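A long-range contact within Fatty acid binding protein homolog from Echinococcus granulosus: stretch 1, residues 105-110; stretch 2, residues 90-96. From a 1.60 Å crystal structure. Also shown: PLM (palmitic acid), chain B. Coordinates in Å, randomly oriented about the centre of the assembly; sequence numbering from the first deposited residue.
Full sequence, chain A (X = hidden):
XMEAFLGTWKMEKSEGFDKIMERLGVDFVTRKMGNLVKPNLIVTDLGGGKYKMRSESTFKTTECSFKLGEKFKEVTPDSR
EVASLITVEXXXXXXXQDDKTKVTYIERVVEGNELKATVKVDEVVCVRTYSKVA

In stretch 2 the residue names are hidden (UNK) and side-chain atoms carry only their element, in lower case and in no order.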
ATOM      1  N   TYR A 105      -2.936   8.957  -0.670  1.00  6.58           N
ATOM      2  CA  TYR A 105      -1.500   9.133  -0.808  1.00  6.91           C
ATOM      3  C   TYR A 105      -0.814   8.166   0.142  1.00  6.77           C
ATOM      4  O   TYR A 105      -0.970   8.249   1.356  1.00  8.70           O
ATOM      5  CB  TYR A 105      -1.079  10.567  -0.495  1.00  6.74           C
ATOM      6  CG  TYR A 105      -1.673  11.601  -1.403  1.00  7.88           C
ATOM      7  CD1 TYR A 105      -1.117  11.878  -2.639  1.00  7.31           C
ATOM      8  CD2 TYR A 105      -2.792  12.317  -1.022  1.00  8.75           C
ATOM      9  CE1 TYR A 105      -1.663  12.840  -3.458  1.00  8.04           C
ATOM     10  CE2 TYR A 105      -3.340  13.300  -1.837  1.00  9.87           C
ATOM     11  CZ  TYR A 105      -2.781  13.548  -3.057  1.00  9.61           C
ATOM     12  OH  TYR A 105      -3.349  14.509  -3.847  1.00 13.18           O
ATOM     13  N   ILE A 106      -0.039   7.260  -0.424  1.00  6.15           N
ATOM     14  CA  ILE A 106       0.737   6.291   0.336  1.00  5.82           C
ATOM     15  C   ILE A 106       2.212   6.659   0.160  1.00  6.64           C
ATOM     16  O   ILE A 106       2.662   6.972  -0.936  1.00  7.92           O
ATOM     17  CB  ILE A 106       0.479   4.843  -0.171  1.00  6.66           C
ATOM     18  CG1 ILE A 106      -1.018   4.550  -0.200  1.00  6.94           C
ATOM     19  CG2 ILE A 106       1.229   3.848   0.679  1.00  7.53           C
ATOM     20  CD1 ILE A 106      -1.373   3.311  -1.008  1.00  8.97           C
ATOM     21  N   GLU A 107       2.966   6.647   1.257  1.00  6.35           N
ATOM     22  CA  GLU A 107       4.415   6.841   1.214  1.00  7.35           C
ATOM     23  C   GLU A 107       5.023   5.648   1.919  1.00  7.87           C
ATOM     24  O   GLU A 107       4.631   5.355   3.041  1.00  8.82           O
ATOM     25  CB  GLU A 107       4.841   8.139   1.925  1.00  8.46           C
ATOM     26  CG  GLU A 107       4.274   9.448   1.372  1.00 12.36           C
ATOM     27  CD  GLU A 107       4.335  10.634   2.366  1.00 15.35           C
ATOM     28  OE1 GLU A 107       4.865  10.494   3.495  1.00 17.14           O
ATOM     29  OE2 GLU A 107       3.830  11.746   2.023  1.00 18.55           O
ATOM     30  N   ARG A 108       5.968   4.975   1.286  1.00  7.78           N
ATOM     31  CA  ARG A 108       6.689   3.885   1.926  1.00  7.96           C
ATOM     32  C   ARG A 108       8.140   4.280   2.087  1.00  8.82           C
ATOM     33  O   ARG A 108       8.746   4.761   1.144  1.00  8.37           O
ATOM     34  CB  ARG A 108       6.585   2.607   1.100  1.00  8.29           C
ATOM     35  CG  ARG A 108       5.141   2.064   1.025  1.00  7.48           C
ATOM     36  CD  ARG A 108       4.964   0.820   0.193  1.00  7.54           C
ATOM     37  NE  ARG A 108       3.575   0.377   0.250  1.00  7.70           N
ATOM     38  CZ  ARG A 108       2.674   0.620  -0.678  1.00  8.32           C
ATOM     39  NH1 ARG A 108       2.965   1.300  -1.765  1.00  8.67           N
ATOM     40  NH2 ARG A 108       1.432   0.228  -0.477  1.00  9.56           N
ATOM     41  N   VAL A 109       8.666   4.088   3.285  1.00  9.85           N
ATOM     42  CA  VAL A 109      10.094   4.333   3.544  1.00 11.12           C
ATOM     43  C   VAL A 109      10.706   3.155   4.272  1.00 11.54           C
ATOM     44  O   VAL A 109      10.037   2.521   5.077  1.00 11.21           O
ATOM     45  CB  VAL A 109      10.287   5.595   4.350  1.00 12.01           C
ATOM     46  CG1 VAL A 109       9.655   6.780   3.632  1.00 14.58           C
ATOM     47  CG2 VAL A 109       9.729   5.465   5.750  1.00 12.62           C
ATOM     48  N   VAL A 110      11.971   2.885   3.976  1.00 12.34           N
ATOM     49  CA  VAL A 110      12.685   1.776   4.577  1.00 12.82           C
ATOM     50  C   VAL A 110      13.891   2.315   5.340  1.00 13.16           C
ATOM     51  O   VAL A 110      14.668   3.127   4.835  1.00 13.43           O
ATOM     52  CB  VAL A 110      13.150   0.799   3.520  1.00 12.21           C
ATOM     53  CG1 VAL A 110      14.228  -0.181   4.073  1.00 15.20           C
ATOM     54  CG2 VAL A 110      11.967   0.039   2.956  1.00 14.10           C
ATOM     55  N   UNK A  90      13.744  10.769  -3.283  1.00 18.10           N
ATOM     56  CA  UNK A  90      14.545  10.874  -2.056  1.00 18.58           C
ATOM     57  C   UNK A  90      14.313   9.685  -1.128  1.00 18.20           C
ATOM     58  O   UNK A  90      14.138   9.855   0.088  1.00 19.22           O
ATOM     59  n   UNK A  90      13.893  14.446  -2.127  1.00 24.72           N
ATOM     60  c   UNK A  90      14.710  13.400  -2.139  1.00 21.69           C
ATOM     61  o   UNK A  90      15.765  13.392  -2.768  1.00 26.85           O
ATOM     62  c   UNK A  90      14.284  12.201  -1.329  1.00 19.41           C
ATOM     63  N   UNK A  91      14.281   8.498  -1.727  1.00 17.46           N
ATOM     64  CA  UNK A  91      14.155   7.243  -1.010  1.00 16.83           C
ATOM     65  C   UNK A  91      12.739   6.801  -0.708  1.00 16.15           C
ATOM     66  O   UNK A  91      12.563   5.684  -0.265  1.00 16.72           O
ATOM     67  N   UNK A  92      11.748   7.657  -0.961  1.00 14.23           N
ATOM     68  CA  UNK A  92      10.364   7.420  -0.542  1.00 13.11           C
ATOM     69  C   UNK A  92       9.596   6.896  -1.744  1.00 12.06           C
ATOM     70  O   UNK A  92       9.570   7.534  -2.815  1.00 11.30           O
ATOM     71  c   UNK A  92       8.235   8.417   0.470  1.00 14.23           C
ATOM     72  c   UNK A  92      10.446   9.347   1.152  1.00 14.72           C
ATOM     73  c   UNK A  92       9.662   8.708   0.001  1.00 13.71           C
ATOM     74  N   UNK A  93       8.986   5.727  -1.590  1.00  9.92           N
ATOM     75  CA  UNK A  93       8.059   5.294  -2.608  1.00  9.32           C
ATOM     76  C   UNK A  93       6.775   6.099  -2.419  1.00  9.17           C
ATOM     77  O   UNK A  93       6.176   6.057  -1.349  1.00 10.32           O
ATOM     78  c   UNK A  93       7.498   0.762  -2.905  1.00 11.20           C
ATOM     79  s   UNK A  93       6.130   1.695  -3.515  1.00 10.86           S
ATOM     80  c   UNK A  93       7.804   3.796  -2.516  1.00  9.17           C
ATOM     81  c   UNK A  93       6.930   3.310  -3.667  1.00  8.63           C
ATOM     82  N   UNK A  94       6.358   6.787  -3.480  1.00  8.40           N
ATOM     83  CA  UNK A  94       5.159   7.604  -3.489  1.00  8.65           C
ATOM     84  C   UNK A  94       4.145   6.918  -4.390  1.00  8.21           C
ATOM     85  O   UNK A  94       4.360   6.762  -5.590  1.00  9.53           O
ATOM     86  n   UNK A  94       6.536  13.402  -4.269  1.00 21.22           N
ATOM     87  c   UNK A  94       5.476   9.023  -3.978  1.00  9.30           C
ATOM     88  c   UNK A  94       6.929  11.043  -3.701  1.00 16.49           C
ATOM     89  c   UNK A  94       6.402   9.799  -3.048  1.00 12.42           C
ATOM     90  c   UNK A  94       6.020  12.238  -3.483  1.00 18.81           C
ATOM     91  N   UNK A  95       3.015   6.550  -3.818  1.00  6.48           N
ATOM     92  CA  UNK A  95       1.997   5.767  -4.487  1.00  6.82           C
ATOM     93  C   UNK A  95       0.658   6.495  -4.281  1.00  6.70           C
ATOM     94  O   UNK A  95       0.121   6.511  -3.187  1.00  5.32           O
ATOM     95  c   UNK A  95      -0.080   1.492  -4.505  1.00  8.10           C
ATOM     96  c   UNK A  95       0.055   3.503  -5.373  1.00  6.15           C
ATOM     97  n   UNK A  95       0.894   2.130  -3.889  1.00  6.85           N
ATOM     98  c   UNK A  95       1.998   4.383  -3.845  1.00  7.24           C
ATOM     99  n   UNK A  95      -0.586   2.284  -5.427  1.00  7.08           N
ATOM    100  c   UNK A  95       0.990   3.414  -4.388  1.00  5.36           C
ATOM    101  N   UNK A  96       0.143   7.129  -5.339  1.00  6.10           N
ATOM    102  CA  UNK A  96      -1.177   7.763  -5.279  1.00  7.12           C
ATOM    103  C   UNK A  96      -2.250   6.873  -5.884  1.00  7.12           C
ATOM    104  O   UNK A  96      -1.983   6.130  -6.815  1.00  8.50           O
ATOM    105  c   UNK A  96      -0.982   8.988  -7.488  1.00 10.12           C
ATOM    106  c   UNK A  96      -1.215   9.111  -5.990  1.00  6.98           C
ATOM    107  o   UNK A  96      -1.951  10.627  -8.852  1.00  9.54           O
ATOM    108  c   UNK A  96      -0.935  10.337  -8.191  1.00  8.48           C
ATOM    109  o   UNK A  96       0.075  11.074  -8.126  1.00  9.71           O
TER
HETATM  110  C1  PLM B1136      -0.072  -0.674   3.041  1.00 14.62           C
HETATM  111  O1  PLM B1136       0.036  -1.215   4.210  1.00 12.89           O
HETATM  112  O2  PLM B1136       0.818  -1.025   2.136  1.00 15.63           O
HETATM  113  C2  PLM B1136      -1.197   0.328   2.794  1.00 14.51           C
HETATM  114  C3  PLM B1136      -2.066  -0.035   1.599  1.00 16.42           C
HETATM  115  C4  PLM B1136      -3.270   0.910   1.568  1.00 17.94           C
HETATM  116  C5  PLM B1136      -4.112   0.666   0.322  1.00 16.39           C
HETATM  117  C6  PLM B1136      -5.262   1.673   0.160  1.00 18.93           C
HETATM  118  C7  PLM B1136      -6.339   1.652   1.248  1.00 19.95           C
HETATM  119  C8  PLM B1136      -7.442   0.697   0.864  1.00 19.04           C
HETATM  120  C9  PLM B1136      -8.488   0.475   1.943  1.00 17.18           C
HETATM  121  CA  PLM B1136      -9.066  -0.924   1.821  1.00 16.86           C
HETATM  122  CB  PLM B1136      -9.000  -1.724   3.095  1.00 17.93           C
HETATM  123  CC  PLM B1136      -9.466  -3.171   2.948  1.00 17.45           C
HETATM  124  CD  PLM B1136      -8.655  -4.098   3.828  1.00 20.46           C
HETATM  125  CE  PLM B1136      -7.561  -4.872   3.112  1.00 22.91           C
HETATM  126  CF  PLM B1136      -6.716  -5.653   4.115  1.00 24.46           C
HETATM  127  CG  PLM B1136      -5.581  -6.454   3.484  1.00 25.25           C
HETATM  128  O   HOH W   1      13.262   5.015   2.373  1.00 23.37           O

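Position 90 carries four side-chain atoms: two carbons, the second bonded to one oxygen and one nitrogen. This primary amide touches nothing on stretch 1. It is Asn-90, and its positive phi of 49° is a conformation that asparagine tolerates well.

Position 91 has no side-chain atoms, so it is Gly-91. Its phi of 87° by itself favours glycine. Its backbone O accepts a hydrogen bond from a water O at 2.8 Å, and the same water O accepts one from Val-110 N at 3.0 Å, linking the loop just before one strand to the backbone of the other.

At position 92 one carbon carries two more, a small branched apolar group touching Glu-107 CB and Val-109. This is Val-92; its CG1 lies 3.7 Å from Glu-107 CB and its CG2 3.7 Å from Val-109 CG1. A beta-branched residue suits the extended backbone, and its CA lies 3.5 Å from Arg-108 O in a CA-H...O contact.

Position 93 bears two carbons, a sulfur and a final carbon, unbranched: a thioether, hence Met-93. Its backbone N and O each form a 2.9 Å hydrogen bond, to Arg-108 O and from Arg-108 N. The flexible, buried chain brings SD to 3.6 Å from Arg-108 NH1, where it accepts a weak hydrogen bond.

Position 94 has four carbons in a row ending in nitrogen and makes no close side-chain contact with stretch 1. This is Lys-94, paired with Glu-107 in the backbone register; its long charged chain suits an exposed site.

At position 95 a carbon leads to a five-membered ring of three carbons and two nitrogens. Ile-106 CD1 sits over one face, 4.1 Å from the centroid, in a CH-pi contact, and Arg-108 approaches the edge. The residue is His-95: ND1 accepts a 3.1 Å hydrogen bond from Arg-108 NH1, while NE2 is bonded elsewhere in the structure, so both ring nitrogens are used.

Position 96 has three carbons, the third carrying two oxygens. Its CB lies 4.3 Å from Tyr-105 CD1. This is Glu-96, whose carboxylate suits a partly exposed position.

The strands run antiparallel. Two 2.9 Å hydrogen bonds, His-95 N to Ile-106 O and Ile-106 N to His-95 O, repeat the pattern at Met-93 and Arg-108. Alternation places Ile-106, Arg-108, Met-93 and His-95 on one face, Tyr-105, Glu-107, Lys-94 and Glu-96 on the other. On the buried face, Arg-108 NH1 donates to His-95 ND1 and, weakly, to Met-93 SD, while Arg-108 NH2 donates to palmitic acid O2 at 3.0 Å.

Stretch 2 90-96: NGVMKHE
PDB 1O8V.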